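Local coordinates for protein xylulokinase (Brucella ovis, PDB 5VM1) that probably phosphorylates D-xylulose at the expense of ATP to give D-xylulose 5-phosphate, as a member of the FGGY family of carbohydrate kinases, at residues L167-E172 against G219-E224; L269-G274 against T394-L399; H289-T294 against D449-C454; A414-L419 against R461-E466. One frame throughout, in Å; residues are numbered along the deposited sequence.

Contact 1 of 4, residues L167-E172 against G219-E224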
loop_
_atom_site.group_PDB
_atom_site.type_symbol
_atom_site.label_atom_id
_atom_site.label_comp_id
_atom_site.label_asym_id
_atom_site.label_seq_id
_atom_site.Cartn_x
_atom_site.Cartn_y
_atom_site.Cartn_z
ATOM N N LEU A 167 -17.480 -10.704 -3.770
ATOM C CA LEU A 167 -18.383 -11.483 -4.608
ATOM C C LEU A 167 -18.816 -12.743 -3.887
ATOM O O LEU A 167 -19.991 -13.121 -3.928
ATOM C CB LEU A 167 -17.703 -11.855 -5.922
ATOM C CG LEU A 167 -18.494 -12.725 -6.897
ATOM C CD1 LEU A 167 -19.749 -12.019 -7.394
ATOM C CD2 LEU A 167 -17.612 -13.155 -8.047
ATOM N N TRP A 168 -17.876 -13.394 -3.201
ATOM C CA TRP A 168 -18.198 -14.538 -2.357
ATOM C C TRP A 168 -19.090 -14.134 -1.172
ATOM O O TRP A 168 -19.998 -14.879 -0.792
ATOM C CB TRP A 168 -16.896 -15.208 -1.907
ATOM C CG TRP A 168 -17.072 -16.212 -0.820
ATOM C CD1 TRP A 168 -17.776 -17.362 -0.884
ATOM C CD2 TRP A 168 -16.575 -16.115 0.532
ATOM N NE1 TRP A 168 -17.737 -18.009 0.333
ATOM C CE2 TRP A 168 -17.007 -17.264 1.218
ATOM C CE3 TRP A 168 -15.803 -15.170 1.218
ATOM C CZ2 TRP A 168 -16.692 -17.502 2.557
ATOM C CZ3 TRP A 168 -15.487 -15.414 2.558
ATOM C CH2 TRP A 168 -15.928 -16.567 3.206
ATOM N N LEU A 169 -18.830 -12.973 -0.560
ATOM C CA LEU A 169 -19.573 -12.542 0.626
ATOM C C LEU A 169 -20.980 -12.049 0.285
ATOM O O LEU A 169 -21.944 -12.379 0.984
ATOM C CB LEU A 169 -18.782 -11.440 1.332
ATOM C CG LEU A 169 -17.493 -11.842 2.060
ATOM C CD1 LEU A 169 -16.752 -10.602 2.557
ATOM C CD2 LEU A 169 -17.842 -12.751 3.231
ATOM N N THR A 170 -21.123 -11.251 -0.780
ATOM C CA THR A 170 -22.370 -10.557 -1.075
ATOM C C THR A 170 -23.050 -11.006 -2.350
ATOM O O THR A 170 -24.245 -10.750 -2.505
ATOM C CB THR A 170 -22.153 -9.039 -1.222
ATOM O OG1 THR A 170 -21.443 -8.777 -2.442
ATOM C CG2 THR A 170 -21.408 -8.460 -0.040
ATOM N N GLY A 171 -22.329 -11.604 -3.284
ATOM C CA GLY A 171 -22.925 -11.942 -4.557
ATOM C C GLY A 171 -23.045 -10.803 -5.540
ATOM O O GLY A 171 -23.702 -10.974 -6.578
ATOM N N GLU A 172 -22.423 -9.653 -5.266
ATOM C CA GLU A 172 -22.459 -8.513 -6.171
ATOM C C GLU A 172 -21.059 -8.213 -6.692
ATOM O O GLU A 172 -20.055 -8.687 -6.152
ATOM C CB GLU A 172 -23.072 -7.272 -5.500
ATOM C CG GLU A 172 -24.605 -7.316 -5.483
ATOM C CD GLU A 172 -25.239 -6.119 -4.799
ATOM O OE1 GLU A 172 -25.382 -5.055 -5.450
ATOM O OE2 GLU A 172 -25.597 -6.241 -3.606
ATOM N N GLY A 219 -23.156 -3.751 -0.733
ATOM C CA GLY A 219 -23.608 -5.123 -0.681
ATOM C C GLY A 219 -24.048 -5.524 0.716
ATOM O O GLY A 219 -23.735 -4.873 1.719
ATOM N N CYS A 220 -24.827 -6.605 0.763
ATOM C CA CYS A 220 -25.252 -7.233 2.002
ATOM C C CYS A 220 -24.734 -8.665 2.023
ATOM O O CYS A 220 -24.611 -9.313 0.980
ATOM C CB CYS A 220 -26.792 -7.210 2.137
ATOM S SG CYS A 220 -27.503 -5.550 2.260
ATOM N N LEU A 221 -24.416 -9.159 3.214
ATOM C CA LEU A 221 -23.948 -10.533 3.344
ATOM C C LEU A 221 -25.018 -11.529 2.900
ATOM O O LEU A 221 -26.185 -11.421 3.294
ATOM C CB LEU A 221 -23.533 -10.794 4.789
ATOM C CG LEU A 221 -22.928 -12.153 5.137
ATOM C CD1 LEU A 221 -21.625 -12.405 4.376
ATOM C CD2 LEU A 221 -22.721 -12.220 6.651
ATOM N N ARG A 222 -24.612 -12.502 2.080
ATOM C CA ARG A 222 -25.542 -13.511 1.580
ATOM C C ARG A 222 -26.151 -14.297 2.735
ATOM O O ARG A 222 -25.470 -14.625 3.712
ATOM C CB ARG A 222 -24.834 -14.455 0.592
ATOM C CG ARG A 222 -24.812 -13.933 -0.852
ATOM C CD ARG A 222 -24.247 -14.927 -1.890
ATOM N NE ARG A 222 -22.926 -15.426 -1.533
ATOM C CZ ARG A 222 -22.632 -16.692 -1.262
ATOM N NH1 ARG A 222 -23.560 -17.631 -1.323
ATOM N NH2 ARG A 222 -21.387 -17.021 -0.947
ATOM N N ALA A 223 -27.439 -14.627 2.599
ATOM C CA ALA A 223 -28.167 -15.271 3.690
ATOM C C ALA A 223 -27.541 -16.605 4.101
ATOM O O ALA A 223 -27.467 -16.912 5.300
ATOM C CB ALA A 223 -29.633 -15.443 3.304
ATOM N N GLU A 224 -27.083 -17.413 3.132
ATOM C CA GLU A 224 -26.460 -18.693 3.485
ATOM C C GLU A 224 -25.249 -18.473 4.388
ATOM O O GLU A 224 -24.983 -19.278 5.290
ATOM C CB GLU A 224 -26.088 -19.493 2.230
ATOM C CG GLU A 224 -25.259 -18.745 1.189
ATOM C CD GLU A 224 -26.105 -18.062 0.113
ATOM O OE1 GLU A 224 -26.941 -17.197 0.459
ATOM O OE2 GLU A 224 -25.920 -18.387 -1.085
#
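Arg222 lies along the C-terminal end of helix 161-170 and is bound to its carbonyls at both ends of the residue. Arg222 N donates to Leu169 O at 2.9 Å, nearly along the C=O axis (168° at the hydrogen). From there CB sits near the same Leu169 O. Arg222 CG, anti to the carbonyl carbon, rests on Thr170 O at 3.6 Å, and Arg222 CD passes Gly171 N at 4.1 Å. A bend at chi3 (-54°) then turns the guanidinium back toward Trp168 O. Arg222 NH2 gives Trp168 O a bond of 2.6 Å in the plane of both carbonyl and guanidinium, while NE adds a weak one to the same oxygen. Arg222 NH2 also approaches Trp168 CD1 at 3.6 Å, obliquely, with the two planes 59° apart. At the far corner, Arg222 NH1 forms a salt bridge of 2.5 Å with Glu224 OE2, met from above the carboxylate plane; this probably helps hold the guanidinium's rotation. Leu221 CD1 packs on Leu169 CD2 at 4.0 Å. Thr170 CG2 faces the Cys220 backbone, and Thr170 OG1 accepts from Glu172 N in an ST turn and bonds Arg166 O. Gly171, just past the helix, leaves helical geometry with positive phi. Thus Arg222, at the N-cap position of helix 223-228, binds the last carbonyls of helix 161-170, Trp168 O and Leu169 O; its positive charge would probably be favourable near that carbonyl end. The arrangement ties helix 161-170 to edge strand 217-220 of the sheet in the actin-like N-terminal domain.

Contact 2 of 4, residues L269-G274 against T394-L399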
loop_
_atom_site.group_PDB
_atom_site.type_symbol
_atom_site.label_atom_id
_atom_site.label_comp_id
_atom_site.label_asym_id
_atom_site.label_seq_id
_atom_site.Cartn_x
_atom_site.Cartn_y
_atom_site.Cartn_z
ATOM N N LEU A 269 5.618 6.675 1.433
ATOM C CA LEU A 269 5.219 7.955 1.997
ATOM C C LEU A 269 3.798 8.200 1.499
ATOM O O LEU A 269 3.587 8.355 0.295
ATOM C CB LEU A 269 6.176 9.052 1.540
ATOM C CG LEU A 269 5.999 10.458 2.089
ATOM C CD1 LEU A 269 6.297 10.463 3.590
ATOM C CD2 LEU A 269 6.905 11.419 1.366
ATOM N N PHE A 270 2.824 8.178 2.412
ATOM C CA PHE A 270 1.403 8.272 2.085
ATOM C C PHE A 270 0.881 9.590 2.606
ATOM O O PHE A 270 0.947 9.850 3.808
ATOM C CB PHE A 270 0.598 7.138 2.703
ATOM C CG PHE A 270 -0.881 7.123 2.304
ATOM C CD1 PHE A 270 -1.769 8.079 2.780
ATOM C CD2 PHE A 270 -1.384 6.106 1.478
ATOM C CE1 PHE A 270 -3.105 8.042 2.428
ATOM C CE2 PHE A 270 -2.721 6.061 1.117
ATOM C CZ PHE A 270 -3.583 7.026 1.606
ATOM N N ALA A 271 0.324 10.391 1.711
ATOM C CA ALA A 271 -0.240 11.677 2.064
ATOM C C ALA A 271 -1.683 11.742 1.585
ATOM O O ALA A 271 -1.964 11.477 0.408
ATOM C CB ALA A 271 0.592 12.803 1.438
ATOM N N ALA A 272 -2.590 12.115 2.486
ATOM C CA ALA A 272 -3.978 12.318 2.104
ATOM C C ALA A 272 -4.158 13.701 1.482
ATOM O O ALA A 272 -3.532 14.673 1.924
ATOM C CB ALA A 272 -4.882 12.143 3.316
ATOM N N ASN A 273 -5.008 13.779 0.436
ATOM C CA ASN A 273 -5.269 15.007 -0.324
ATOM C C ASN A 273 -6.750 15.401 -0.359
ATOM O O ASN A 273 -7.639 14.546 -0.478
ATOM C CB ASN A 273 -4.812 14.911 -1.792
ATOM C CG ASN A 273 -3.344 14.555 -1.959
ATOM O OD1 ASN A 273 -2.971 13.922 -2.941
ATOM N ND2 ASN A 273 -2.510 14.960 -1.009
ATOM N N GLY A 274 -7.006 16.709 -0.351
ATOM C CA GLY A 274 -8.339 17.255 -0.543
ATOM C C GLY A 274 -8.795 17.349 -1.985
ATOM O O GLY A 274 -9.966 17.658 -2.242
ATOM N N THR A 394 1.155 19.475 -2.037
ATOM C CA THR A 394 0.966 18.917 -0.706
ATOM C C THR A 394 2.066 19.475 0.181
ATOM O O THR A 394 3.236 19.473 -0.209
ATOM C CB THR A 394 1.002 17.363 -0.760
ATOM O OG1 THR A 394 -0.256 16.864 -1.226
ATOM C CG2 THR A 394 1.343 16.730 0.571
ATOM N N GLU A 395 1.704 19.982 1.350
ATOM C CA GLU A 395 2.683 20.346 2.370
ATOM C C GLU A 395 2.492 19.388 3.542
ATOM O O GLU A 395 1.390 19.276 4.083
ATOM C CB GLU A 395 2.523 21.818 2.772
ATOM C CG GLU A 395 3.340 22.339 3.961
ATOM C CD GLU A 395 2.771 23.667 4.456
ATOM O OE1 GLU A 395 2.912 24.672 3.727
ATOM O OE2 GLU A 395 2.131 23.710 5.536
ATOM N N ILE A 396 3.528 18.624 3.863
ATOM C CA ILE A 396 3.463 17.650 4.949
ATOM C C ILE A 396 3.881 18.337 6.253
ATOM O O ILE A 396 5.034 18.753 6.413
ATOM C CB ILE A 396 4.335 16.428 4.641
ATOM C CG1 ILE A 396 3.677 15.590 3.542
ATOM C CG2 ILE A 396 4.567 15.588 5.886
ATOM C CD1 ILE A 396 4.404 14.275 3.240
ATOM N N THR A 397 2.941 18.476 7.186
ATOM C CA THR A 397 3.239 19.148 8.451
ATOM C C THR A 397 3.703 18.155 9.511
ATOM O O THR A 397 4.814 18.263 10.041
ATOM C CB THR A 397 2.011 19.905 8.966
ATOM O OG1 THR A 397 0.894 19.007 9.064
ATOM C CG2 THR A 397 1.670 21.062 8.040
ATOM N N SER A 398 2.856 17.179 9.816
ATOM C CA SER A 398 3.167 16.119 10.756
ATOM C C SER A 398 3.197 14.783 10.026
ATOM O O SER A 398 2.377 14.514 9.138
ATOM C CB SER A 398 2.151 16.108 11.904
ATOM O OG SER A 398 0.851 15.779 11.432
ATOM N N LEU A 399 4.120 13.936 10.447
ATOM C CA LEU A 399 4.368 12.642 9.849
ATOM C C LEU A 399 4.281 11.558 10.919
ATOM O O LEU A 399 4.762 11.742 12.039
ATOM C CB LEU A 399 5.746 12.649 9.169
ATOM C CG LEU A 399 6.079 11.478 8.254
ATOM C CD1 LEU A 399 5.012 11.258 7.175
ATOM C CD2 LEU A 399 7.436 11.690 7.647
#
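Methyl groups make most of this buried contact. Leu269 CD1 meets Leu399 CD1 at 3.9 Å, the two side chains crossing at about a right angle, and the other branch of Leu269, CD2, touches Ile396 CD1 at 4.2 Å. In both leucines CG is anti to the backbone N (chi1 -176° and -168°), which swings the branched ends toward each other although neither CB points straight across. Ala271 CB, which does point across, lies 4.1 Å from Thr394 CG2 and 4.5 Å from Ile396 CD1, so the extended Ile396 chain ends between Leu269 and Ala271. At the far end Asn273 crosses Thr394 at about a right angle, with Asn273 ND2 3.0 Å from Thr394 OG1. Both of these polar atoms are hydrogen-bonded to Gln297 OE1 on the neighbouring strand 295-301, which satisfies them in a buried setting. Thr394 holds OG1 anti to its carbonyl carbon, which places OG1 on the Asn273 side and CG2 on the Ala271 side. Strand 267-273 belongs to the mixed seven-stranded sheet of the C-terminal FGGY domain, and 394-399 is the link that brings the chain from helix 367-390 back into that sheet as strand 399-402. Helix 367-390 lies on the same face: Leu389 touches Leu269, Ala271 and Ile396. Strand 259-263 supplies the next layer, Ala259 and Val261, against Leu399. On the other face of strand 267-273, Phe270 stacks on the ring of His296 and meets His289 edge-to-face, while backbone bonds to Gly299 and Gln297 tie the strand to 295-301.

Contact 3 of 4, residues H289-T294 against D449-C454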
loop_
_atom_site.group_PDB
_atom_site.type_symbol
_atom_site.label_atom_id
_atom_site.label_comp_id
_atom_site.label_asym_id
_atom_site.label_seq_id
_atom_site.Cartn_x
_atom_site.Cartn_y
_atom_site.Cartn_z
ATOM N N HIS A 289 -8.828 8.096 -2.364
ATOM C CA HIS A 289 -8.835 7.551 -1.017
ATOM C C HIS A 289 -10.090 6.706 -0.817
ATOM O O HIS A 289 -10.909 6.550 -1.718
ATOM C CB HIS A 289 -8.768 8.672 0.012
ATOM C CG HIS A 289 -8.093 8.283 1.291
ATOM N ND1 HIS A 289 -8.193 7.020 1.830
ATOM C CD2 HIS A 289 -7.349 9.006 2.163
ATOM C CE1 HIS A 289 -7.539 6.979 2.977
ATOM N NE2 HIS A 289 -7.028 8.173 3.206
ATOM N N ALA A 290 -10.232 6.111 0.360
ATOM C CA ALA A 290 -11.439 5.350 0.644
ATOM C C ALA A 290 -12.599 6.246 1.008
ATOM O O ALA A 290 -13.715 5.750 1.158
ATOM C CB ALA A 290 -11.215 4.352 1.772
ATOM N N LEU A 291 -12.358 7.541 1.197
ATOM C CA LEU A 291 -13.450 8.385 1.628
ATOM C C LEU A 291 -13.924 9.238 0.469
ATOM O O LEU A 291 -13.155 9.563 -0.435
ATOM C CB LEU A 291 -13.039 9.274 2.805
ATOM C CG LEU A 291 -12.350 8.512 3.948
ATOM C CD1 LEU A 291 -12.210 9.365 5.183
ATOM C CD2 LEU A 291 -13.078 7.229 4.270
ATOM N N PRO A 292 -15.188 9.610 0.452
ATOM C CA PRO A 292 -15.692 10.374 -0.690
ATOM C C PRO A 292 -14.987 11.721 -0.781
ATOM O O PRO A 292 -14.474 12.242 0.211
ATOM C CB PRO A 292 -17.192 10.511 -0.398
ATOM C CG PRO A 292 -17.331 10.186 1.022
ATOM C CD PRO A 292 -16.244 9.265 1.417
ATOM N N ARG A 293 -14.888 12.234 -2.008
ATOM C CA ARG A 293 -14.304 13.557 -2.293
ATOM C C ARG A 293 -12.888 13.700 -1.690
ATOM O O ARG A 293 -12.428 14.799 -1.358
ATOM C CB ARG A 293 -15.268 14.681 -1.842
ATOM N N THR A 294 -12.161 12.585 -1.602
ATOM C CA THR A 294 -10.848 12.519 -0.968
ATOM C C THR A 294 -9.894 11.693 -1.829
ATOM O O THR A 294 -10.290 10.684 -2.409
ATOM C CB THR A 294 -10.967 11.913 0.442
ATOM O OG1 THR A 294 -11.937 12.650 1.202
ATOM C CG2 THR A 294 -9.659 11.932 1.146
ATOM N N ASP A 449 -20.188 9.946 9.817
ATOM C CA ASP A 449 -19.256 10.706 9.004
ATOM C C ASP A 449 -17.902 9.990 9.025
ATOM O O ASP A 449 -17.333 9.799 10.113
ATOM C CB ASP A 449 -19.133 12.139 9.520
ATOM C CG ASP A 449 -18.288 13.016 8.606
ATOM O OD1 ASP A 449 -17.043 12.872 8.583
ATOM O OD2 ASP A 449 -18.882 13.837 7.878
ATOM N N PRO A 450 -17.350 9.579 7.876
ATOM C CA PRO A 450 -16.117 8.782 7.928
ATOM C C PRO A 450 -14.949 9.529 8.554
ATOM O O PRO A 450 -14.061 8.883 9.122
ATOM C CB PRO A 450 -15.868 8.407 6.453
ATOM C CG PRO A 450 -16.544 9.463 5.676
ATOM C CD PRO A 450 -17.756 9.869 6.488
ATOM N N PHE A 451 -14.931 10.865 8.506
ATOM C CA PHE A 451 -13.816 11.593 9.110
ATOM C C PHE A 451 -13.897 11.613 10.629
ATOM O O PHE A 451 -12.866 11.789 11.287
ATOM C CB PHE A 451 -13.716 13.024 8.577
ATOM C CG PHE A 451 -13.199 13.110 7.174
ATOM C CD1 PHE A 451 -11.876 12.811 6.890
ATOM C CD2 PHE A 451 -14.026 13.489 6.135
ATOM C CE1 PHE A 451 -11.380 12.890 5.583
ATOM C CE2 PHE A 451 -13.538 13.567 4.833
ATOM C CZ PHE A 451 -12.208 13.267 4.563
ATOM N N THR A 452 -15.081 11.422 11.205
ATOM C CA THR A 452 -15.142 11.314 12.655
ATOM C C THR A 452 -14.777 9.921 13.146
ATOM O O THR A 452 -14.451 9.762 14.319
ATOM C CB THR A 452 -16.532 11.711 13.192
ATOM O OG1 THR A 452 -17.514 10.714 12.876
ATOM C CG2 THR A 452 -16.956 13.021 12.579
ATOM N N ILE A 453 -14.760 8.921 12.280
ATOM C CA ILE A 453 -14.424 7.562 12.701
ATOM C C ILE A 453 -12.928 7.289 12.580
ATOM O O ILE A 453 -12.305 6.755 13.498
ATOM C CB ILE A 453 -15.260 6.548 11.889
ATOM C CG1 ILE A 453 -16.747 6.823 12.105
ATOM C CG2 ILE A 453 -14.924 5.144 12.300
ATOM C CD1 ILE A 453 -17.143 6.951 13.553
ATOM N N CYS A 454 -12.325 7.667 11.455
ATOM C CA CYS A 454 -10.926 7.367 11.158
ATOM C C CYS A 454 -10.001 8.371 11.848
ATOM O O CYS A 454 -9.383 9.236 11.227
ATOM C CB CYS A 454 -10.708 7.366 9.657
ATOM S SG CYS A 454 -11.654 6.112 8.782
#
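Asp449 O is gripped by two donors, with a weak third. Thr452 OG1 reaches a lone pair of Asp449 O in the carbonyl plane at 2.9 Å, Thr452 N binds the same Asp449 O at 3.0 Å, and Ile453 N adds the weak bond. Asp449 OD1, in turn, caps the short, weakly bonded helical turn 450-453 by accepting from Phe451 N at 2.9 Å, from above the carboxylate plane. Pro450 and Phe451, the first residues after this N-cap, meet the loop 289-294. Leu291 carries the loop side of the contact. Leu291 CD1 lies over one face of the Phe451 ring, 3.9 Å from the centroid and 22° off the normal, offset toward the rim: a CH-pi contact. Leu291 CD2 slides past Pro450 CB at 3.7 Å, the two side chains running in opposite directions. Thr294 comes tip to tip with the same ring at its edge, Thr294 OG1 lying 3.4 Å from Phe451 CZ. Thr294 OG1 donates to Pro292 O at 2.8 Å, from above the carbonyl plane, so its hydrogen points back into its own loop and not at the ring. Pro292 CD grazes Pro450 CG. His289 N to Thr294 O, at 3.0 Å, closes the loop at its base, and Thr294 O also takes a bond from Arg191. The arrangement is that of a beta-hairpin, strands 285-288 and 295-301 at the edge of the C-terminal domain's sheet, whose connecting loop packs against an N-capped helical turn.

Contact 4 of 4, residues A414-L419 against R461-E466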
loop_
_atom_site.group_PDB
_atom_site.type_symbol
_atom_site.label_atom_id
_atom_site.label_comp_id
_atom_site.label_asym_id
_atom_site.label_seq_id
_atom_site.Cartn_x
_atom_site.Cartn_y
_atom_site.Cartn_z
ATOM N N ALA A 414 16.862 10.036 12.500
ATOM C CA ALA A 414 17.459 10.403 11.223
ATOM C C ALA A 414 16.415 10.955 10.255
ATOM O O ALA A 414 16.658 11.971 9.595
ATOM C CB ALA A 414 18.177 9.202 10.615
ATOM N N ILE A 415 15.247 10.310 10.159
ATOM C CA ILE A 415 14.215 10.773 9.224
ATOM C C ILE A 415 13.649 12.131 9.657
ATOM O O ILE A 415 13.431 13.020 8.825
ATOM C CB ILE A 415 13.114 9.701 9.084
ATOM C CG1 ILE A 415 13.729 8.405 8.546
ATOM C CG2 ILE A 415 12.018 10.172 8.162
ATOM C CD1 ILE A 415 12.836 7.170 8.650
ATOM N N ALA A 416 13.432 12.324 10.962
ATOM C CA ALA A 416 12.943 13.612 11.450
ATOM C C ALA A 416 13.954 14.720 11.191
ATOM O O ALA A 416 13.588 15.835 10.801
ATOM C CB ALA A 416 12.616 13.537 12.945
ATOM N N THR A 417 15.229 14.451 11.436
ATOM C CA THR A 417 16.195 15.508 11.207
ATOM C C THR A 417 16.405 15.770 9.717
ATOM O O THR A 417 16.654 16.919 9.314
ATOM C CB THR A 417 17.486 15.167 11.944
ATOM O OG1 THR A 417 17.178 15.044 13.345
ATOM C CG2 THR A 417 18.581 16.235 11.708
ATOM N N ALA A 418 16.254 14.744 8.879
ATOM C CA ALA A 418 16.406 14.960 7.450
ATOM C C ALA A 418 15.250 15.789 6.888
ATOM O O ALA A 418 15.456 16.605 5.984
ATOM C CB ALA A 418 16.547 13.620 6.725
ATOM N N LEU A 419 14.027 15.594 7.407
ATOM C CA LEU A 419 12.838 16.314 6.950
ATOM C C LEU A 419 12.567 17.587 7.725
ATOM O O LEU A 419 11.849 18.458 7.226
ATOM C CB LEU A 419 11.590 15.436 7.096
ATOM C CG LEU A 419 11.638 14.026 6.510
ATOM C CD1 LEU A 419 10.353 13.330 6.814
ATOM C CD2 LEU A 419 11.890 14.019 5.003
ATOM N N ARG A 461 5.592 7.899 21.536
ATOM C CA ARG A 461 6.703 8.831 21.682
ATOM C C ARG A 461 6.713 9.733 20.451
ATOM O O ARG A 461 6.343 9.313 19.344
ATOM C CB ARG A 461 8.071 8.101 21.850
ATOM N N THR A 462 7.169 10.969 20.635
ATOM C CA THR A 462 7.306 11.904 19.524
ATOM C C THR A 462 8.783 12.223 19.353
ATOM O O THR A 462 9.428 12.739 20.277
ATOM C CB THR A 462 6.493 13.191 19.746
ATOM O OG1 THR A 462 5.093 12.893 19.755
ATOM C CG2 THR A 462 6.731 14.163 18.603
ATOM N N ILE A 463 9.308 11.918 18.172
ATOM C CA ILE A 463 10.713 12.098 17.849
ATOM C C ILE A 463 10.835 13.448 17.164
ATOM O O ILE A 463 10.367 13.621 16.036
ATOM C CB ILE A 463 11.208 10.968 16.947
ATOM C CG1 ILE A 463 10.776 9.627 17.562
ATOM C CG2 ILE A 463 12.716 11.112 16.670
ATOM C CD1 ILE A 463 11.872 8.675 17.803
ATOM N N GLU A 464 11.471 14.424 17.854
ATOM C CA GLU A 464 11.596 15.758 17.295
ATOM C C GLU A 464 12.874 15.854 16.471
ATOM O O GLU A 464 13.831 15.126 16.730
ATOM C CB GLU A 464 11.610 16.801 18.408
ATOM C CG GLU A 464 10.362 16.808 19.286
ATOM C CD GLU A 464 9.139 17.430 18.601
ATOM O OE1 GLU A 464 9.285 18.032 17.513
ATOM O OE2 GLU A 464 8.029 17.357 19.172
ATOM N N PRO A 465 12.941 16.730 15.468
ATOM C CA PRO A 465 14.192 16.861 14.712
ATOM C C PRO A 465 15.298 17.365 15.619
ATOM O O PRO A 465 15.072 18.232 16.468
ATOM C CB PRO A 465 13.850 17.891 13.626
ATOM C CG PRO A 465 12.356 17.918 13.555
ATOM C CD PRO A 465 11.883 17.613 14.945
ATOM N N GLU A 466 16.504 16.822 15.426
ATOM C CA GLU A 466 17.679 17.242 16.193
ATOM C C GLU A 466 18.179 18.565 15.629
ATOM O O GLU A 466 18.855 18.597 14.594
ATOM C CB GLU A 466 18.773 16.185 16.122
ATOM C CG GLU A 466 18.428 14.842 16.699
ATOM C CD GLU A 466 18.733 14.773 18.174
ATOM O OE1 GLU A 466 19.352 15.730 18.676
ATOM O OE2 GLU A 466 18.378 13.763 18.822
#
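Thr417 and Glu466 cross obliquely, with the threonine hydroxyl at the crossing. Thr417 OG1 stands anti to its own carbonyl carbon (chi1 -59°) and accepts from Glu466 N at 2.8 Å, a nearly straight bond of 165°. Over the same oxygen lie the first two side-chain carbons of Glu466, CB at 3.4 Å and CG at 3.6 Å from Thr417 OG1. Beyond CG the chain bends at chi2 (-88°) and leads the carboxylate away from 414-419; the Glu466 side chain touches Lys413, one turn earlier. The methyl branch goes the other way: Thr417 CG2 lies 3.7 Å from Glu466 O, so the threonine fork is set against the Glu466 backbone. One residue earlier, Ala416 points its CB at the chain leaving strand 459-463, 3.8 Å from Ile463 O and 4.4 Å from Ile463 CG2. The Pro465 ring lies beside the helix turn, its CB 3.5 Å from Ala416 O and its CG 4.4 Å from Ala416 CB. Helix 409-419 connects the adjacent parallel strands 399-402 and 423-426, a beta-alpha-beta crossover. Strand 459-463 runs antiparallel to 423-426 at the edge of that sheet, its Ile463 bonded through the backbone to Ile423. Leu330 and Tyr473 also touch Thr417. Since Thr417 OG1 is hydrogen-bonded to Lys413 O within the helix as well, the hydroxyl both donates and accepts. No salt bridge joins the two segments; their one hydrogen bond is between a hydroxyl and a backbone N-H, with apolar contacts of Ala416 to Ile463 and Pro465 alongside.

How the contacts relate
Along the chain contact 1 closes first, in the N-terminal domain, before the other three open. Contacts 2 and 3 interleave, as do 3 and 4. Contact 2 adjoins both neighbours in the C-terminal domain: Asn273 O lies 3.7 Å from Thr294 CG2 of contact 3, and Leu399 CD2 lies 3.4 Å from Leu419 CD1 of contact 4. Contacts 2 and 4 reach the same sheet; contact 3 sits on the loop joining two of its strands, 285-288 and 295-301. The centres of contacts 3 and 4 are about 29 Å apart. Contacts 1 and 4 have centres about 46 Å apart, spanning two actin-like domains that in this family enclose the active site.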